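Local structure of uncharacterized protein DUF305 (Deinococcus radiodurans R1, 3BT5) at residues A[36-40]-A[41-45]; A[52-55]-A[56-59]. The protein is of unknown function but belongs to the DUF305 family of ferritin-like helical proteins, folding as a largely helical bundle. All blocks are in the same frame, centred on the assembly; numbering follows the deposited sequence.

Contact 1: A[36-40]-A[41-45]; sequences ERSQQ and RTVRS
The guanidinium of Arg44, in the first turn of helix 41-68, reaches back across the interhelix turn and gives NH1 to the backbone O of Ser38, the residue where helix 11-37 has just ended. The NH1 to Ser38 O distance is 3.1 Å and the N-H...O angle 154°; NH1 lies in the carbonyl plane of Ser38, while the oxygen sits near the guanidinium plane, tilted 17° out of it at the edge. The same NH1 also bonds to Leu35 O, so one nitrogen serves two carbonyls around the end of helix 11-37. With CG anti to the carbonyl carbon and chi2 extended, a bend at chi3 (66°) turns the Arg44 chain toward Ser38 O, and its CG packs 3.2 Å from Gln40 O. Ser38 OG accepts from Gln40 N at 3.1 Å, making an ST turn, and it is also bonded to Glu104 of helix 100-122. That hydroxyl rests alongside the branch point of Val43, 3.7 Å from CB. Gln40 is the N-cap residue: its carbonyl O accepts from Arg44 N at 2.9 Å, the first i to i+4 bond of the new helix, and its CB meets Val43 CG2 at 3.9 Å. One residue on, Arg41 O accepts from both Ser45 N and Ser45 OG, which approach from opposite faces of the carbonyl plane. Carbonyls at a helix C-terminus carry partial negative charge, so cationic Arg44 probably stabilises that end, and its bonds probably help to hold the path of the short connection between helices 11-37 and 41-68.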
ATOM      1  N   GLU A  36      -2.431 -11.566  13.498  1.00 24.50           N
ATOM      2  CA  GLU A  36      -2.613 -11.730  14.943  0.70 25.56           C
ATOM      3  C   GLU A  36      -3.957 -12.354  15.307  1.00 26.33           C
ATOM      4  O   GLU A  36      -4.025 -13.191  16.220  1.00 29.46           O
ATOM      5  CB  GLU A  36      -2.456 -10.375  15.650  0.70 26.89           C
ATOM      6  CG  GLU A  36      -2.728 -10.400  17.157  0.70 30.83           C
ATOM      7  CD  GLU A  36      -1.701 -11.215  17.921  0.70 36.51           C
ATOM      8  OE1 GLU A  36      -0.584 -11.413  17.392  0.70 40.78           O
ATOM      9  OE2 GLU A  36      -2.012 -11.652  19.053  0.70 39.18           O
ATOM     10  N   ARG A  37      -5.019 -11.979  14.591  1.00 23.20           N
ATOM     11  CA  ARG A  37      -6.398 -12.288  15.013  1.00 24.64           C
ATOM     12  C   ARG A  37      -7.231 -13.245  14.159  1.00 26.24           C
ATOM     13  O   ARG A  37      -8.130 -13.922  14.670  1.00 28.84           O
ATOM     14  CB  ARG A  37      -7.197 -10.977  15.127  1.00 22.94           C
ATOM     15  CG  ARG A  37      -6.633  -9.977  16.096  1.00 22.72           C
ATOM     16  CD  ARG A  37      -7.572  -8.742  16.201  1.00 21.22           C
ATOM     17  NE  ARG A  37      -8.835  -9.076  16.893  1.00 20.18           N
ATOM     18  CZ  ARG A  37     -10.021  -8.502  16.684  1.00 19.97           C
ATOM     19  NH1 ARG A  37     -10.194  -7.542  15.765  1.00 19.52           N
ATOM     20  NH2 ARG A  37     -11.060  -8.910  17.397  1.00 22.54           N
ATOM     21  N   SER A  38      -6.987 -13.283  12.858  1.00 26.45           N
ATOM     22  CA  SER A  38      -7.848 -14.072  11.986  1.00 28.62           C
ATOM     23  C   SER A  38      -7.559 -15.552  12.130  1.00 27.92           C
ATOM     24  O   SER A  38      -6.401 -15.961  12.279  1.00 30.57           O
ATOM     25  CB  SER A  38      -7.701 -13.660  10.526  1.00 25.76           C
ATOM     26  OG  SER A  38      -8.592 -14.401   9.710  1.00 27.49           O
ATOM     27  N   GLN A  39      -8.622 -16.340  12.097  1.00 31.94           N
ATOM     28  CA  GLN A  39      -8.487 -17.783  12.078  1.00 32.98           C
ATOM     29  C   GLN A  39      -8.875 -18.333  10.703  1.00 35.62           C
ATOM     30  O   GLN A  39      -9.007 -19.554  10.537  1.00 39.34           O
ATOM     31  CB  GLN A  39      -9.351 -18.417  13.169  1.00 37.40           C
ATOM     32  CG  GLN A  39      -8.826 -18.182  14.579  1.00 44.86           C
ATOM     33  CD  GLN A  39      -9.605 -18.970  15.611  1.00 51.35           C
ATOM     34  OE1 GLN A  39     -10.768 -18.672  15.887  1.00 53.33           O
ATOM     35  NE2 GLN A  39      -8.969 -19.988  16.185  1.00 54.93           N
ATOM     36  N   GLN A  40      -9.052 -17.435   9.726  1.00 32.62           N
ATOM     37  CA  GLN A  40      -9.323 -17.844   8.349  1.00 31.87           C
ATOM     38  C   GLN A  40      -7.997 -17.956   7.607  1.00 31.24           C
ATOM     39  O   GLN A  40      -7.301 -16.950   7.408  1.00 30.10           O
ATOM     40  CB  GLN A  40     -10.220 -16.833   7.624  1.00 36.57           C
ATOM     41  CG  GLN A  40     -11.654 -16.741   8.107  1.00 40.66           C
ATOM     42  CD  GLN A  40     -12.557 -17.742   7.418  1.00 48.59           C
ATOM     43  OE1 GLN A  40     -12.287 -18.941   7.426  1.00 53.80           O
ATOM     44  NE2 GLN A  40     -13.634 -17.253   6.810  1.00 51.15           N
ATOM     45  N   ARG A  41      -7.662 -19.175   7.188  1.00 34.05           N
ATOM     46  CA  ARG A  41      -6.455 -19.412   6.406  1.00 34.55           C
ATOM     47  C   ARG A  41      -6.464 -18.540   5.156  1.00 29.75           C
ATOM     48  O   ARG A  41      -5.428 -18.046   4.728  1.00 32.98           O
ATOM     49  CB  ARG A  41      -6.336 -20.894   6.013  1.00 38.47           C
ATOM     50  CG  ARG A  41      -5.346 -21.676   6.862  1.00 44.99           C
ATOM     51  CD  ARG A  41      -5.277 -23.139   6.425  1.00 46.15           C
ATOM     52  NE  ARG A  41      -6.578 -23.792   6.553  1.00 52.66           N
ATOM     53  CZ  ARG A  41      -7.044 -24.315   7.685  1.00 55.92           C
ATOM     54  NH1 ARG A  41      -6.316 -24.266   8.796  1.00 57.53           N
ATOM     55  NH2 ARG A  41      -8.239 -24.884   7.708  1.00 58.20           N
ATOM     56  N   THR A  42      -7.643 -18.340   4.583  1.00 30.79           N
ATOM     57  CA  THR A  42      -7.781 -17.517   3.384  0.50 27.26           C
ATOM     58  C   THR A  42      -7.291 -16.088   3.621  1.00 26.65           C
ATOM     59  O   THR A  42      -6.436 -15.562   2.880  1.00 27.19           O
ATOM     60  CB  THR A  42      -9.236 -17.472   2.920  0.50 31.57           C
ATOM     61  OG1 THR A  42      -9.633 -18.776   2.469  0.50 34.45           O
ATOM     62  CG2 THR A  42      -9.395 -16.472   1.792  0.50 33.06           C
ATOM     63  N   VAL A  43      -7.828 -15.453   4.656  1.00 25.79           N
ATOM     64  CA  VAL A  43      -7.460 -14.074   4.979  1.00 23.77           C
ATOM     65  C   VAL A  43      -5.992 -13.968   5.414  1.00 22.34           C
ATOM     66  O   VAL A  43      -5.263 -13.046   5.024  1.00 25.47           O
ATOM     67  CB  VAL A  43      -8.377 -13.518   6.101  1.00 25.08           C
ATOM     68  CG1 VAL A  43      -7.886 -12.141   6.583  1.00 26.39           C
ATOM     69  CG2 VAL A  43      -9.825 -13.468   5.600  1.00 25.95           C
ATOM     70  N   ARG A  44      -5.547 -14.927   6.216  1.00 25.27           N
ATOM     71  CA  ARG A  44      -4.167 -14.938   6.676  1.00 25.94           C
ATOM     72  C   ARG A  44      -3.161 -15.065   5.518  1.00 23.79           C
ATOM     73  O   ARG A  44      -2.146 -14.332   5.461  1.00 26.30           O
ATOM     74  CB  ARG A  44      -3.950 -16.079   7.669  1.00 27.66           C
ATOM     75  CG  ARG A  44      -4.695 -15.923   8.989  1.00 28.72           C
ATOM     76  CD  ARG A  44      -4.420 -17.135   9.905  1.00 30.28           C
ATOM     77  NE  ARG A  44      -3.013 -17.154  10.299  1.00 37.36           N
ATOM     78  CZ  ARG A  44      -2.506 -16.425  11.292  1.00 38.10           C
ATOM     79  NH1 ARG A  44      -3.299 -15.647  12.018  1.00 37.18           N
ATOM     80  NH2 ARG A  44      -1.209 -16.478  11.571  1.00 40.99           N
ATOM     81  N   SER A  45      -3.455 -15.982   4.598  1.00 25.77           N
ATOM     82  CA  SER A  45      -2.607 -16.228   3.428  1.00 28.15           C
ATOM     83  C   SER A  45      -2.502 -14.956   2.596  1.00 24.77           C
ATOM     84  O   SER A  45      -1.427 -14.539   2.160  1.00 26.04           O
ATOM     85  CB  SER A  45      -3.211 -17.339   2.561  1.00 27.97           C
ATOM     86  OG  SER A  45      -3.087 -18.606   3.191  1.00 37.46           O
TER
HETATM   87  O   HOH W   1     -10.049 -21.492   7.221  1.00 43.27           O

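Contact 2: A[52-55]-A[56-59]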
ATOM      1  N   LEU A  52       4.417  -9.327   1.803  1.00 20.26           N
ATOM      2  CA  LEU A  52       5.636  -9.642   1.080  1.00 21.18           C
ATOM      3  C   LEU A  52       5.794  -8.829  -0.204  1.00 19.63           C
ATOM      4  O   LEU A  52       6.877  -8.319  -0.525  1.00 20.04           O
ATOM      5  CB  LEU A  52       5.688 -11.147   0.793  1.00 25.45           C
ATOM      6  CG  LEU A  52       5.946 -11.981   2.060  1.00 33.05           C
ATOM      7  CD1 LEU A  52       5.846 -13.483   1.789  1.00 36.95           C
ATOM      8  CD2 LEU A  52       7.308 -11.622   2.706  1.00 38.42           C
ATOM      9  N   SER A  53       4.707  -8.663  -0.938  1.00 19.04           N
ATOM     10  CA  SER A  53       4.800  -7.907  -2.185  0.70 19.82           C
ATOM     11  C   SER A  53       5.042  -6.432  -1.917  1.00 18.16           C
ATOM     12  O   SER A  53       5.842  -5.789  -2.613  1.00 19.07           O
ATOM     13  CB  SER A  53       3.532  -8.060  -3.005  0.70 22.41           C
ATOM     14  OG  SER A  53       2.480  -7.377  -2.352  0.70 24.95           O
ATOM     15  N   GLN A  54       4.387  -5.873  -0.909  1.00 17.07           N
ATOM     16  CA  GLN A  54       4.593  -4.460  -0.596  0.70 16.54           C
ATOM     17  C   GLN A  54       6.024  -4.233  -0.110  1.00 16.56           C
ATOM     18  O   GLN A  54       6.668  -3.254  -0.492  1.00 17.35           O
ATOM     19  CB  GLN A  54       3.579  -3.989   0.452  0.70 16.45           C
ATOM     20  CG  GLN A  54       2.124  -3.946  -0.035  0.70 21.26           C
ATOM     21  CD  GLN A  54       1.764  -2.617  -0.712  0.70 23.16           C
ATOM     22  OE1 GLN A  54       1.619  -1.577  -0.052  0.70 23.25           O
ATOM     23  NE2 GLN A  54       1.616  -2.647  -2.026  0.70 26.34           N
ATOM     24  N   ARG A  55       6.539  -5.144   0.724  1.00 16.29           N
ATOM     25  CA  ARG A  55       7.907  -4.981   1.208  1.00 16.40           C
ATOM     26  C   ARG A  55       8.952  -5.023   0.077  1.00 16.21           C
ATOM     27  O   ARG A  55       9.947  -4.296   0.119  1.00 17.87           O
ATOM     28  CB  ARG A  55       8.214  -6.030   2.284  1.00 17.79           C
ATOM     29  CG  ARG A  55       7.565  -5.696   3.607  1.00 18.64           C
ATOM     30  CD  ARG A  55       7.727  -6.811   4.622  1.00 21.89           C
ATOM     31  NE  ARG A  55       9.127  -6.993   4.985  1.00 23.28           N
ATOM     32  CZ  ARG A  55       9.532  -7.725   6.014  1.00 27.61           C
ATOM     33  NH1 ARG A  55       8.630  -8.307   6.795  1.00 30.74           N
ATOM     34  NH2 ARG A  55      10.833  -7.864   6.273  1.00 28.83           N
ATOM     35  N   GLU A  56       8.740  -5.878  -0.920  1.00 17.70           N
ATOM     36  CA  GLU A  56       9.666  -5.949  -2.052  1.00 17.36           C
ATOM     37  C   GLU A  56       9.729  -4.601  -2.755  1.00 18.92           C
ATOM     38  O   GLU A  56      10.802  -4.110  -3.104  1.00 18.96           O
ATOM     39  CB  GLU A  56       9.212  -7.014  -3.042  1.00 21.09           C
ATOM     40  CG  GLU A  56      10.163  -7.195  -4.224  1.00 24.81           C
ATOM     41  CD  GLU A  56       9.586  -8.089  -5.336  1.00 33.08           C
ATOM     42  OE1 GLU A  56       8.535  -8.735  -5.127  1.00 41.02           O
ATOM     43  OE2 GLU A  56      10.194  -8.136  -6.430  1.00 44.60           O
ATOM     44  N   GLN A  57       8.578  -3.966  -2.942  1.00 16.85           N
ATOM     45  CA  GLN A  57       8.593  -2.666  -3.577  1.00 16.96           C
ATOM     46  C   GLN A  57       9.160  -1.572  -2.663  1.00 14.69           C
ATOM     47  O   GLN A  57       9.836  -0.650  -3.140  1.00 15.21           O
ATOM     48  CB  GLN A  57       7.188  -2.333  -4.070  1.00 18.52           C
ATOM     49  CG  GLN A  57       6.879  -3.183  -5.318  1.00 21.77           C
ATOM     50  CD  GLN A  57       5.447  -3.138  -5.783  1.00 24.09           C
ATOM     51  OE1 GLN A  57       4.613  -2.411  -5.237  1.00 23.41           O
ATOM     52  NE2 GLN A  57       5.147  -3.926  -6.822  1.00 25.83           N
ATOM     53  N   MET A  58       8.937  -1.684  -1.350  1.00 14.65           N
ATOM     54  CA  MET A  58       9.541  -0.740  -0.421  1.00 14.10           C
ATOM     55  C   MET A  58      11.053  -0.818  -0.499  1.00 15.09           C
ATOM     56  O   MET A  58      11.718   0.218  -0.458  1.00 14.97           O
ATOM     57  CB  MET A  58       9.087  -1.015   1.008  1.00 14.95           C
ATOM     58  CG  MET A  58       7.602  -0.698   1.168  1.00 14.68           C
ATOM     59  SD  MET A  58       6.981  -1.205   2.816  1.00 18.78           S
ATOM     60  CE  MET A  58       7.733   0.056   3.835  1.00 21.17           C
ATOM     61  N   ARG A  59      11.619  -2.025  -0.577  1.00 15.28           N
ATOM     62  CA  ARG A  59      13.080  -2.107  -0.656  1.00 15.16           C
ATOM     63  C   ARG A  59      13.609  -1.375  -1.894  1.00 15.11           C
ATOM     64  O   ARG A  59      14.696  -0.741  -1.855  1.00 15.66           O
ATOM     65  CB  ARG A  59      13.515  -3.573  -0.687  1.00 16.70           C
ATOM     66  CG  ARG A  59      13.294  -4.285   0.662  1.00 17.28           C
ATOM     67  CD  ARG A  59      14.034  -5.623   0.757  1.00 20.90           C
ATOM     68  NE  ARG A  59      13.690  -6.544  -0.316  1.00 22.30           N
ATOM     69  CZ  ARG A  59      12.623  -7.343  -0.319  1.00 23.27           C
ATOM     70  NH1 ARG A  59      11.760  -7.338   0.700  1.00 22.89           N
ATOM     71  NH2 ARG A  59      12.422  -8.175  -1.347  1.00 27.93           N
TER
HETATM   72  O   HOH W   2       9.423  -9.119   0.231  1.00 27.06           O
HETATM   73  O   HOH W   3       6.255  -6.957  -5.285  1.00 37.48           O
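Arg59 folds its guanidinium back over the preceding turn, one face lying over Glu56 CA, which sits 3.4 Å off the guanidinium plane, nearer its margin than its centre. Arg55 O lies over a face too, 3.6 Å from NH1, a contact separate from its backbone bond to Arg59 N. The bend at chi3 (-56°) brings NH1 back to a water in the plane of the group at its edge; this water accepts from Arg59 NH1 at 3.0 Å and donates to Leu52 O, which also takes Glu56 N. A second water joins Ser53 O to Glu56 OE1, 2.9 Å from each. On another side of the helix, Met58 CG sits 3.2 Å from Gln54 O, the acceptor of Met58 N, and the side chain goes on to touch His24 and Ala25 of helix 11-37. The Ser53 hydroxyl is bonded to Glu148, and Gln57 OE1 to His24, linking this helix to two neighbours in the bundle. Two like charges lie 5.0 Å apart, Arg55 NE to Arg59 NH1, without their charged atoms touching. The chemistry implies a helix polar on both flanks: one carries hydrated carbonyls and charged groups, the other sends Ser53 and Gln57 to hydrogen-bond partners on neighbouring helices.

Overall arrangement
From the N terminus, helix 11-37 runs into contact 1, where the short connection 38-40 closes the turn into helix 41-68. Contact 2 lies farther along that second helix, entirely within it, and closes no loop beyond the helical turns themselves. The two contacts follow one another in series, neither nesting nor crossing; their centres are about 20 Å apart and their nearest atoms about 7 Å, without touching. Contact 1 belongs to one end of the bundle, near helix 100-122, whereas contact 2 lies closer to the middle, where helix 41-68 packs against helices 11-37, 100-122 and 132-158. Together they mark the start and the midsection of one long helix.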